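Local coordinates for protein putative phosphomannomutase (Thermus thermophilus, PDB 1TUO) that probably interconverts phosphosugar isomers by shifting a phosphate group, as a magnesium-dependent mutase of the phosphohexose mutase family, at residues G54-D62 against P213-P222; F244-V255 against R346-L356. All coordinates share one frame; numbering follows the deposited sequence.

Interaction 1: G54-D62 against P213-P222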
loop_
_atom_site.group_PDB
_atom_site.type_symbol
_atom_site.label_atom_id
_atom_site.label_comp_id
_atom_site.label_asym_id
_atom_site.label_seq_id
_atom_site.Cartn_x
_atom_site.Cartn_y
_atom_site.Cartn_z
ATOM N N GLY A 54 5.768 6.826 -14.116
ATOM C CA GLY A 54 5.467 5.413 -14.229
ATOM C C GLY A 54 3.971 5.224 -14.379
ATOM O O GLY A 54 3.205 6.174 -14.200
ATOM N N HIS A 55 3.548 4.007 -14.715
ATOM C CA HIS A 55 2.118 3.723 -14.859
ATOM C C HIS A 55 1.833 2.272 -14.493
ATOM O O HIS A 55 2.746 1.453 -14.490
ATOM C CB HIS A 55 1.679 3.981 -16.299
ATOM C CG HIS A 55 2.311 3.064 -17.298
ATOM N ND1 HIS A 55 1.797 1.819 -17.599
ATOM C CD2 HIS A 55 3.407 3.217 -18.076
ATOM C CE1 HIS A 55 2.550 1.248 -18.521
ATOM N NE2 HIS A 55 3.533 2.075 -18.829
ATOM N N ASP A 56 0.577 1.957 -14.176
ATOM C CA ASP A 56 0.222 0.583 -13.841
ATOM C C ASP A 56 -0.438 -0.091 -15.045
ATOM O O ASP A 56 -0.161 0.294 -16.179
ATOM C CB ASP A 56 -0.665 0.520 -12.588
ATOM C CG ASP A 56 -1.981 1.255 -12.738
ATOM O OD1 ASP A 56 -2.649 1.439 -11.696
ATOM O OD2 ASP A 56 -2.356 1.637 -13.867
ATOM N N THR A 57 -1.286 -1.091 -14.813
ATOM C CA THR A 57 -1.916 -1.797 -15.931
ATOM C C THR A 57 -3.296 -1.286 -16.308
ATOM O O THR A 57 -3.959 -1.875 -17.168
ATOM C CB THR A 57 -2.059 -3.303 -15.639
ATOM O OG1 THR A 57 -3.007 -3.492 -14.581
ATOM C CG2 THR A 57 -0.719 -3.895 -15.225
ATOM N N ARG A 58 -3.731 -0.197 -15.687
ATOM C CA ARG A 58 -5.053 0.348 -15.996
ATOM C C ARG A 58 -5.160 0.785 -17.449
ATOM O O ARG A 58 -4.161 1.094 -18.086
ATOM C CB ARG A 58 -5.370 1.497 -15.044
ATOM C CG ARG A 58 -5.652 0.995 -13.649
ATOM C CD ARG A 58 -5.693 2.069 -12.569
ATOM N NE ARG A 58 -5.859 1.400 -11.278
ATOM C CZ ARG A 58 -7.036 1.082 -10.751
ATOM N NH1 ARG A 58 -8.160 1.397 -11.386
ATOM N NH2 ARG A 58 -7.095 0.388 -9.622
ATOM N N PHE A 59 -6.383 0.781 -17.976
ATOM C CA PHE A 59 -6.612 1.145 -19.370
ATOM C C PHE A 59 -6.082 2.546 -19.683
ATOM O O PHE A 59 -6.395 3.507 -18.990
ATOM C CB PHE A 59 -8.112 1.060 -19.688
ATOM C CG PHE A 59 -8.421 1.103 -21.161
ATOM C CD1 PHE A 59 -8.210 -0.016 -21.963
ATOM C CD2 PHE A 59 -8.914 2.266 -21.745
ATOM C CE1 PHE A 59 -8.489 0.021 -23.339
ATOM C CE2 PHE A 59 -9.196 2.313 -23.121
ATOM C CZ PHE A 59 -8.982 1.193 -23.913
ATOM N N LEU A 60 -5.271 2.637 -20.735
ATOM C CA LEU A 60 -4.666 3.893 -21.174
ATOM C C LEU A 60 -3.662 4.496 -20.194
ATOM O O LEU A 60 -3.148 5.586 -20.439
ATOM C CB LEU A 60 -5.742 4.942 -21.484
ATOM C CG LEU A 60 -6.510 4.786 -22.800
ATOM C CD1 LEU A 60 -7.650 5.791 -22.829
ATOM C CD2 LEU A 60 -5.569 4.994 -23.984
ATOM N N ALA A 61 -3.359 3.799 -19.100
ATOM C CA ALA A 61 -2.397 4.356 -18.141
ATOM C C ALA A 61 -1.073 4.626 -18.849
ATOM O O ALA A 61 -0.391 5.626 -18.576
ATOM C CB ALA A 61 -2.187 3.393 -16.974
ATOM N N ASP A 62 -0.710 3.727 -19.759
ATOM C CA ASP A 62 0.520 3.879 -20.520
ATOM C C ASP A 62 0.463 5.132 -21.391
ATOM O O ASP A 62 1.414 5.917 -21.432
ATOM C CB ASP A 62 0.793 2.616 -21.366
ATOM C CG ASP A 62 -0.364 2.234 -22.299
ATOM O OD1 ASP A 62 -1.490 2.768 -22.186
ATOM O OD2 ASP A 62 -0.132 1.355 -23.158
ATOM N N PRO A 213 -1.427 -9.143 -17.244
ATOM C CA PRO A 213 -1.925 -7.777 -17.029
ATOM C C PRO A 213 -3.310 -7.667 -17.660
ATOM O O PRO A 213 -3.532 -8.172 -18.765
ATOM C CB PRO A 213 -0.890 -6.914 -17.748
ATOM C CG PRO A 213 0.375 -7.733 -17.623
ATOM C CD PRO A 213 -0.123 -9.125 -17.929
ATOM N N HIS A 214 -4.234 -7.008 -16.967
ATOM C CA HIS A 214 -5.602 -6.878 -17.459
ATOM C C HIS A 214 -6.238 -5.605 -16.901
ATOM O O HIS A 214 -6.337 -5.437 -15.688
ATOM C CB HIS A 214 -6.403 -8.104 -17.008
ATOM C CG HIS A 214 -7.679 -8.310 -17.761
ATOM N ND1 HIS A 214 -8.676 -7.361 -17.813
ATOM C CD2 HIS A 214 -8.127 -9.368 -18.479
ATOM C CE1 HIS A 214 -9.686 -7.825 -18.529
ATOM N NE2 HIS A 214 -9.379 -9.041 -18.944
ATOM N N PRO A 215 -6.687 -4.693 -17.782
ATOM C CA PRO A 215 -7.307 -3.446 -17.318
ATOM C C PRO A 215 -8.589 -3.618 -16.511
ATOM O O PRO A 215 -9.024 -2.684 -15.836
ATOM C CB PRO A 215 -7.516 -2.652 -18.612
ATOM C CG PRO A 215 -7.640 -3.709 -19.652
ATOM C CD PRO A 215 -6.579 -4.708 -19.251
ATOM N N LEU A 216 -9.197 -4.799 -16.579
ATOM C CA LEU A 216 -10.404 -5.060 -15.808
ATOM C C LEU A 216 -10.059 -5.987 -14.642
ATOM O O LEU A 216 -10.936 -6.444 -13.909
ATOM C CB LEU A 216 -11.488 -5.690 -16.685
ATOM C CG LEU A 216 -12.106 -4.762 -17.740
ATOM C CD1 LEU A 216 -13.169 -5.522 -18.518
ATOM C CD2 LEU A 216 -12.720 -3.541 -17.069
ATOM N N PHE A 217 -8.763 -6.244 -14.489
ATOM C CA PHE A 217 -8.219 -7.078 -13.417
ATOM C C PHE A 217 -8.950 -8.422 -13.281
ATOM O O PHE A 217 -9.304 -8.865 -12.198
ATOM C CB PHE A 217 -8.303 -6.301 -12.101
ATOM C CG PHE A 217 -7.550 -5.001 -12.205
ATOM C CD1 PHE A 217 -8.224 -3.841 -12.559
ATOM C CD2 PHE A 217 -6.185 -4.970 -11.958
ATOM C CE1 PHE A 217 -7.530 -2.644 -12.674
ATOM C CE2 PHE A 217 -5.495 -3.764 -12.074
ATOM C CZ PHE A 217 -6.161 -2.599 -12.430
ATOM N N HIS A 218 -9.197 -9.058 -14.441
ATOM C CA HIS A 218 -9.830 -10.386 -14.450
ATOM C C HIS A 218 -11.208 -10.434 -13.767
ATOM O O HIS A 218 -11.625 -11.461 -13.240
ATOM C CB HIS A 218 -8.887 -11.399 -13.788
ATOM C CG HIS A 218 -7.583 -11.475 -14.543
ATOM N ND1 HIS A 218 -7.426 -12.167 -15.700
ATOM C CD2 HIS A 218 -6.360 -10.889 -14.204
ATOM C CE1 HIS A 218 -6.137 -11.986 -16.055
ATOM N NE2 HIS A 218 -5.476 -11.225 -15.179
ATOM N N GLY A 219 -11.914 -9.283 -13.746
ATOM C CA GLY A 219 -13.321 -9.303 -13.323
ATOM C C GLY A 219 -13.509 -8.943 -11.839
ATOM O O GLY A 219 -14.600 -8.978 -11.286
ATOM N N VAL A 220 -12.461 -8.558 -11.121
ATOM C CA VAL A 220 -12.626 -8.160 -9.724
ATOM C C VAL A 220 -11.954 -6.810 -9.533
ATOM O O VAL A 220 -11.344 -6.283 -10.463
ATOM C CB VAL A 220 -11.951 -9.165 -8.753
ATOM C CG1 VAL A 220 -12.572 -10.538 -8.904
ATOM C CG2 VAL A 220 -10.452 -9.235 -9.030
ATOM N N ASN A 221 -12.089 -6.238 -8.340
ATOM C CA ASN A 221 -11.413 -4.977 -8.047
ATOM C C ASN A 221 -10.047 -5.433 -7.553
ATOM O O ASN A 221 -9.951 -6.412 -6.811
ATOM C CB ASN A 221 -12.119 -4.203 -6.937
ATOM C CG ASN A 221 -13.419 -3.574 -7.396
ATOM O OD1 ASN A 221 -14.299 -3.289 -6.581
ATOM N ND2 ASN A 221 -13.543 -3.338 -8.694
ATOM N N PRO A 222 -8.973 -4.741 -7.967
ATOM C CA PRO A 222 -7.617 -5.109 -7.545
ATOM C C PRO A 222 -7.326 -4.719 -6.099
ATOM O O PRO A 222 -6.353 -4.022 -5.809
ATOM C CB PRO A 222 -6.736 -4.370 -8.549
ATOM C CG PRO A 222 -7.499 -3.107 -8.780
ATOM C CD PRO A 222 -8.946 -3.598 -8.898
HETATM O O HOH W 1 -8.320 -0.025 -16.043
#

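Interaction 2: F244-V255 against R346-L356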
loop_
_atom_site.group_PDB
_atom_site.type_symbol
_atom_site.label_atom_id
_atom_site.label_comp_id
_atom_site.label_asym_id
_atom_site.label_seq_id
_atom_site.Cartn_x
_atom_site.Cartn_y
_atom_site.Cartn_z
ATOM N N PHE A 244 1.796 -20.526 1.158
ATOM C CA PHE A 244 0.781 -19.498 1.288
ATOM C C PHE A 244 0.753 -18.615 0.057
ATOM O O PHE A 244 1.624 -18.696 -0.808
ATOM C CB PHE A 244 1.011 -18.653 2.551
ATOM C CG PHE A 244 2.253 -17.804 2.517
ATOM C CD1 PHE A 244 2.174 -16.439 2.243
ATOM C CD2 PHE A 244 3.498 -18.355 2.801
ATOM C CE1 PHE A 244 3.313 -15.636 2.256
ATOM C CE2 PHE A 244 4.643 -17.562 2.815
ATOM C CZ PHE A 244 4.553 -16.200 2.545
ATOM N N ALA A 245 -0.266 -17.777 -0.026
ATOM C CA ALA A 245 -0.387 -16.895 -1.169
ATOM C C ALA A 245 -0.330 -15.439 -0.763
ATOM O O ALA A 245 -0.821 -15.071 0.297
ATOM C CB ALA A 245 -1.701 -17.164 -1.893
ATOM N N VAL A 246 0.303 -14.628 -1.606
ATOM C CA VAL A 246 0.329 -13.189 -1.385
ATOM C C VAL A 246 -0.412 -12.633 -2.585
ATOM O O VAL A 246 -0.208 -13.087 -3.711
ATOM C CB VAL A 246 1.757 -12.590 -1.354
ATOM C CG1 VAL A 246 2.434 -12.954 -0.048
ATOM C CG2 VAL A 246 2.569 -13.074 -2.539
ATOM N N ALA A 247 -1.304 -11.682 -2.339
ATOM C CA ALA A 247 -2.065 -11.061 -3.416
ATOM C C ALA A 247 -1.704 -9.592 -3.392
ATOM O O ALA A 247 -1.983 -8.899 -2.415
ATOM C CB ALA A 247 -3.563 -11.239 -3.178
ATOM N N THR A 248 -1.050 -9.119 -4.444
ATOM C CA THR A 248 -0.676 -7.713 -4.493
ATOM C C THR A 248 -1.788 -6.936 -5.195
ATOM O O THR A 248 -2.423 -7.451 -6.118
ATOM C CB THR A 248 0.675 -7.515 -5.232
ATOM O OG1 THR A 248 0.656 -8.207 -6.488
ATOM C CG2 THR A 248 1.821 -8.046 -4.385
ATOM N N ASP A 249 -2.049 -5.714 -4.743
ATOM C CA ASP A 249 -3.104 -4.928 -5.368
ATOM C C ASP A 249 -2.684 -4.346 -6.718
ATOM O O ASP A 249 -1.606 -4.652 -7.233
ATOM C CB ASP A 249 -3.604 -3.819 -4.429
ATOM C CG ASP A 249 -2.647 -2.647 -4.316
ATOM O OD1 ASP A 249 -3.135 -1.554 -3.964
ATOM O OD2 ASP A 249 -1.426 -2.808 -4.554
ATOM N N GLY A 250 -3.548 -3.506 -7.278
ATOM C CA GLY A 250 -3.308 -2.914 -8.582
ATOM C C GLY A 250 -1.913 -2.408 -8.886
ATOM O O GLY A 250 -1.359 -2.719 -9.946
ATOM N N ASP A 251 -1.350 -1.617 -7.978
ATOM C CA ASP A 251 -0.012 -1.060 -8.181
ATOM C C ASP A 251 1.015 -1.670 -7.225
ATOM O O ASP A 251 2.152 -1.194 -7.103
ATOM C CB ASP A 251 -0.065 0.471 -8.026
ATOM C CG ASP A 251 -0.485 0.912 -6.632
ATOM O OD1 ASP A 251 -1.200 0.149 -5.938
ATOM O OD2 ASP A 251 -0.119 2.040 -6.236
ATOM N N ALA A 252 0.598 -2.746 -6.572
ATOM C CA ALA A 252 1.424 -3.485 -5.632
ATOM C C ALA A 252 2.007 -2.687 -4.472
ATOM O O ALA A 252 3.128 -2.957 -4.038
ATOM C CB ALA A 252 2.549 -4.220 -6.384
ATOM N N ASP A 253 1.272 -1.704 -3.959
ATOM C CA ASP A 253 1.795 -1.001 -2.795
ATOM C C ASP A 253 1.145 -1.619 -1.555
ATOM O O ASP A 253 1.519 -1.311 -0.422
ATOM C CB ASP A 253 1.541 0.518 -2.862
ATOM C CG ASP A 253 0.087 0.895 -2.692
ATOM O OD1 ASP A 253 -0.165 2.089 -2.411
ATOM O OD2 ASP A 253 -0.796 0.028 -2.843
ATOM N N ARG A 254 0.188 -2.520 -1.784
ATOM C CA ARG A 254 -0.524 -3.214 -0.701
ATOM C C ARG A 254 -0.578 -4.718 -0.966
ATOM O O ARG A 254 -0.497 -5.155 -2.112
ATOM C CB ARG A 254 -1.968 -2.718 -0.592
ATOM C CG ARG A 254 -2.137 -1.221 -0.417
ATOM C CD ARG A 254 -3.613 -0.850 -0.426
ATOM N NE ARG A 254 -3.822 0.573 -0.178
ATOM C CZ ARG A 254 -5.000 1.118 0.105
ATOM N NH1 ARG A 254 -6.085 0.358 0.178
ATOM N NH2 ARG A 254 -5.095 2.426 0.316
ATOM N N VAL A 255 -0.733 -5.509 0.091
ATOM C CA VAL A 255 -0.832 -6.951 -0.083
ATOM C C VAL A 255 -1.877 -7.563 0.837
ATOM O O VAL A 255 -2.203 -7.012 1.894
ATOM C CB VAL A 255 0.516 -7.665 0.192
ATOM C CG1 VAL A 255 1.575 -7.174 -0.768
ATOM C CG2 VAL A 255 0.944 -7.440 1.631
ATOM N N ARG A 346 4.815 2.715 0.709
ATOM C CA ARG A 346 4.203 1.405 0.907
ATOM C C ARG A 346 4.768 0.494 -0.176
ATOM O O ARG A 346 4.731 0.842 -1.357
ATOM C CB ARG A 346 2.683 1.508 0.762
ATOM C CG ARG A 346 2.031 2.296 1.882
ATOM C CD ARG A 346 0.556 2.569 1.626
ATOM N NE ARG A 346 0.356 3.570 0.580
ATOM C CZ ARG A 346 -0.695 4.381 0.523
ATOM N NH1 ARG A 346 -1.639 4.308 1.451
ATOM N NH2 ARG A 346 -0.801 5.270 -0.457
ATOM N N ASP A 347 5.299 -0.663 0.212
ATOM C CA ASP A 347 5.866 -1.585 -0.770
ATOM C C ASP A 347 5.341 -3.000 -0.550
ATOM O O ASP A 347 5.764 -3.698 0.374
ATOM C CB ASP A 347 7.401 -1.562 -0.691
ATOM C CG ASP A 347 8.058 -2.353 -1.808
ATOM O OD1 ASP A 347 9.203 -2.013 -2.183
ATOM O OD2 ASP A 347 7.441 -3.321 -2.309
ATOM N N GLY A 348 4.412 -3.411 -1.410
ATOM C CA GLY A 348 3.821 -4.730 -1.295
ATOM C C GLY A 348 4.740 -5.858 -1.722
ATOM O O GLY A 348 4.548 -7.011 -1.331
ATOM N N ILE A 349 5.734 -5.528 -2.538
ATOM C CA ILE A 349 6.684 -6.526 -3.003
ATOM C C ILE A 349 7.624 -6.869 -1.845
ATOM O O ILE A 349 7.850 -8.047 -1.540
ATOM C CB ILE A 349 7.491 -5.999 -4.205
ATOM C CG1 ILE A 349 6.530 -5.635 -5.348
ATOM C CG2 ILE A 349 8.509 -7.047 -4.656
ATOM C CD1 ILE A 349 5.621 -6.774 -5.800
ATOM N N LEU A 350 8.155 -5.851 -1.183
ATOM C CA LEU A 350 9.036 -6.118 -0.050
ATOM C C LEU A 350 8.239 -6.769 1.077
ATOM O O LEU A 350 8.759 -7.626 1.791
ATOM C CB LEU A 350 9.700 -4.836 0.465
ATOM C CG LEU A 350 10.634 -5.061 1.661
ATOM C CD1 LEU A 350 11.666 -6.134 1.304
ATOM C CD2 LEU A 350 11.330 -3.762 2.032
ATOM N N THR A 351 6.975 -6.377 1.238
ATOM C CA THR A 351 6.160 -6.977 2.291
ATOM C C THR A 351 6.015 -8.467 2.029
ATOM O O THR A 351 6.122 -9.283 2.948
ATOM C CB THR A 351 4.745 -6.360 2.365
ATOM O OG1 THR A 351 4.843 -4.973 2.699
ATOM C CG2 THR A 351 3.933 -7.051 3.447
ATOM N N SER A 352 5.770 -8.825 0.772
ATOM C CA SER A 352 5.621 -10.227 0.413
ATOM C C SER A 352 6.899 -10.989 0.737
ATOM O O SER A 352 6.857 -12.075 1.318
ATOM C CB SER A 352 5.310 -10.364 -1.078
ATOM O OG SER A 352 4.054 -9.789 -1.384
ATOM N N LEU A 353 8.037 -10.413 0.366
ATOM C CA LEU A 353 9.318 -11.062 0.613
ATOM C C LEU A 353 9.656 -11.180 2.098
ATOM O O LEU A 353 10.259 -12.171 2.515
ATOM C CB LEU A 353 10.432 -10.333 -0.151
ATOM C CG LEU A 353 10.281 -10.469 -1.673
ATOM C CD1 LEU A 353 11.237 -9.535 -2.410
ATOM C CD2 LEU A 353 10.529 -11.920 -2.067
ATOM N N LEU A 354 9.269 -10.192 2.904
ATOM C CA LEU A 354 9.541 -10.271 4.339
ATOM C C LEU A 354 8.642 -11.326 4.979
ATOM O O LEU A 354 9.048 -12.011 5.922
ATOM C CB LEU A 354 9.336 -8.913 5.012
ATOM C CG LEU A 354 10.414 -7.868 4.690
ATOM C CD1 LEU A 354 9.978 -6.501 5.184
ATOM C CD2 LEU A 354 11.739 -8.278 5.337
ATOM N N LEU A 355 7.418 -11.465 4.475
ATOM C CA LEU A 355 6.525 -12.486 5.018
ATOM C C LEU A 355 7.175 -13.837 4.744
ATOM O O LEU A 355 7.237 -14.700 5.614
ATOM C CB LEU A 355 5.149 -12.423 4.349
ATOM C CG LEU A 355 4.296 -11.250 4.836
ATOM C CD1 LEU A 355 3.085 -11.055 3.941
ATOM C CD2 LEU A 355 3.873 -11.515 6.282
ATOM N N LEU A 356 7.670 -13.999 3.522
ATOM C CA LEU A 356 8.341 -15.225 3.115
ATOM C C LEU A 356 9.562 -15.464 4.010
ATOM O O LEU A 356 9.806 -16.591 4.465
ATOM C CB LEU A 356 8.759 -15.113 1.644
ATOM C CG LEU A 356 9.373 -16.340 0.967
ATOM C CD1 LEU A 356 8.385 -17.495 0.973
ATOM C CD2 LEU A 356 9.754 -15.972 -0.465
HETATM O O HOH W 2 2.573 -3.063 1.577
#

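Interaction 1: G54-D62 against P213-P222
This contact belongs to the seam between the first two alpha/beta/alpha domains of the phosphohexomutase fold, where T57, R58 and F59, in the loop between strand 50-55 and helix 61-75, meet P213, P215, F217 and P222 from an irregular loop of the second domain. D56 shapes the first loop with an Asx turn: its OD2 takes the backbone N of R58 at 2.9 Å, the donor arriving from above the carboxylate plane. From there the R58 side chain runs extended from CG to NE, and it touches F217 twice. Its CG sits at the ring's edge, 3.8 Å from F217 CZ, while that same CZ lies over one guanidinium face; with the two planes 49° apart, this is no flat stack. R58 NH2 also meets P222 CG at 3.6 Å, and P222 CG in turn covers one face of the F217 ring, opposite the face that carries H214 O. The R58 NH groups are held elsewhere, by the carbonyl oxygens of S109, N111, P112 and Y115, and its NE forms a salt bridge with D56 OD1 in which the hydrogen bond is weak. Replacing R58 with an alanine would probably leave those carbonyls without their donor and take away the support at the edge of the F217 ring. T57 turns its OG1 between the backbone N and carbonyl carbon (chi1 67°), where it bonds G186 O and lies 3.5 Å from F217 CE2; its CG2 packs on P213 CB. F59 and P215 touch through their CB atoms at 3.9 Å. No direct hydrogen bond joins 54-62 to 213-222, but one water bridges them, accepting from F59 N at 2.9 Å and donating to P215 O at 2.8 Å.

Interaction 2: F244-V255 against R346-L356
V255 and G348 press together where helix 348-362 starts against the loop 249-254, whose DGDADR sequence matches the family's metal-binding signature and so probably holds the magnesium. V255 CG1 comes within 3.4 Å of G348 CA, tighter than usual carbon contact, and a side chain on G348 would run into V255 CG1 and A252 O. The G348 N bonds A252 O at 3.0 Å, with the donor tilted from the carbonyl plane. Strand 244-248 of the second alpha/beta/alpha domain's sheet and helix segment 348-356, from the sequence range of the third, pack antiparallel (172°), their axes approaching to 9.3 Å. V246 CB sits 3.6 Å from S352 OG, a hydroxyl set among apolar side chains but satisfied by its own hydrogen bond to G348 O, 2.8 Å long and nearly along the C=O axis. F244 finishes the buried end, presenting the edge of its ring to the helix, CZ 3.9 Å from L356 N.

The other end is looser and partly open to solvent. R346 bends at chi3 (-72°) and runs beside D253, pointing the same way, with NE 3.4 Å from D253 OD1. The carboxylate and guanidinium planes are 65° apart and the oxygen lies well out of the guanidinium plane, so this salt bridge rests on charge alone. R346 NH1 forms a salt bridge with E332, and R254 NH2 stands 4.1 Å from R346 NH1. Between the two ends a water donates to both D253 O and T351 OG1.

The chemistry implies a division of labour: the snug glycine contact and the A252 bond are likely to restrain the backbone of the loop at A252, beside the clustered D249, D251 and D253, while the acids D253 and E332 probably offset the closeness of the two arginines.

From the N terminus, the chain first makes 54-62, then returns at 213-222 to close interaction 1 across a loop of 150 residues. Soon afterwards 244-255 opens interaction 2, which 346-356 closes 90 residues on. The two loops therefore follow in series, neither enclosing nor crossing the other. Interaction 1 ties the first alpha/beta/alpha domain to the second, and interaction 2 ties the second to the third, so the second domain is the shared partner. Their centres lie about 17 Å apart, yet they touch: P222 O is 3.2 Å from G250 N, probably a hydrogen bond. S109 also links them, its carbonyl receiving R58 and its hydroxyl bonding D249 and D251.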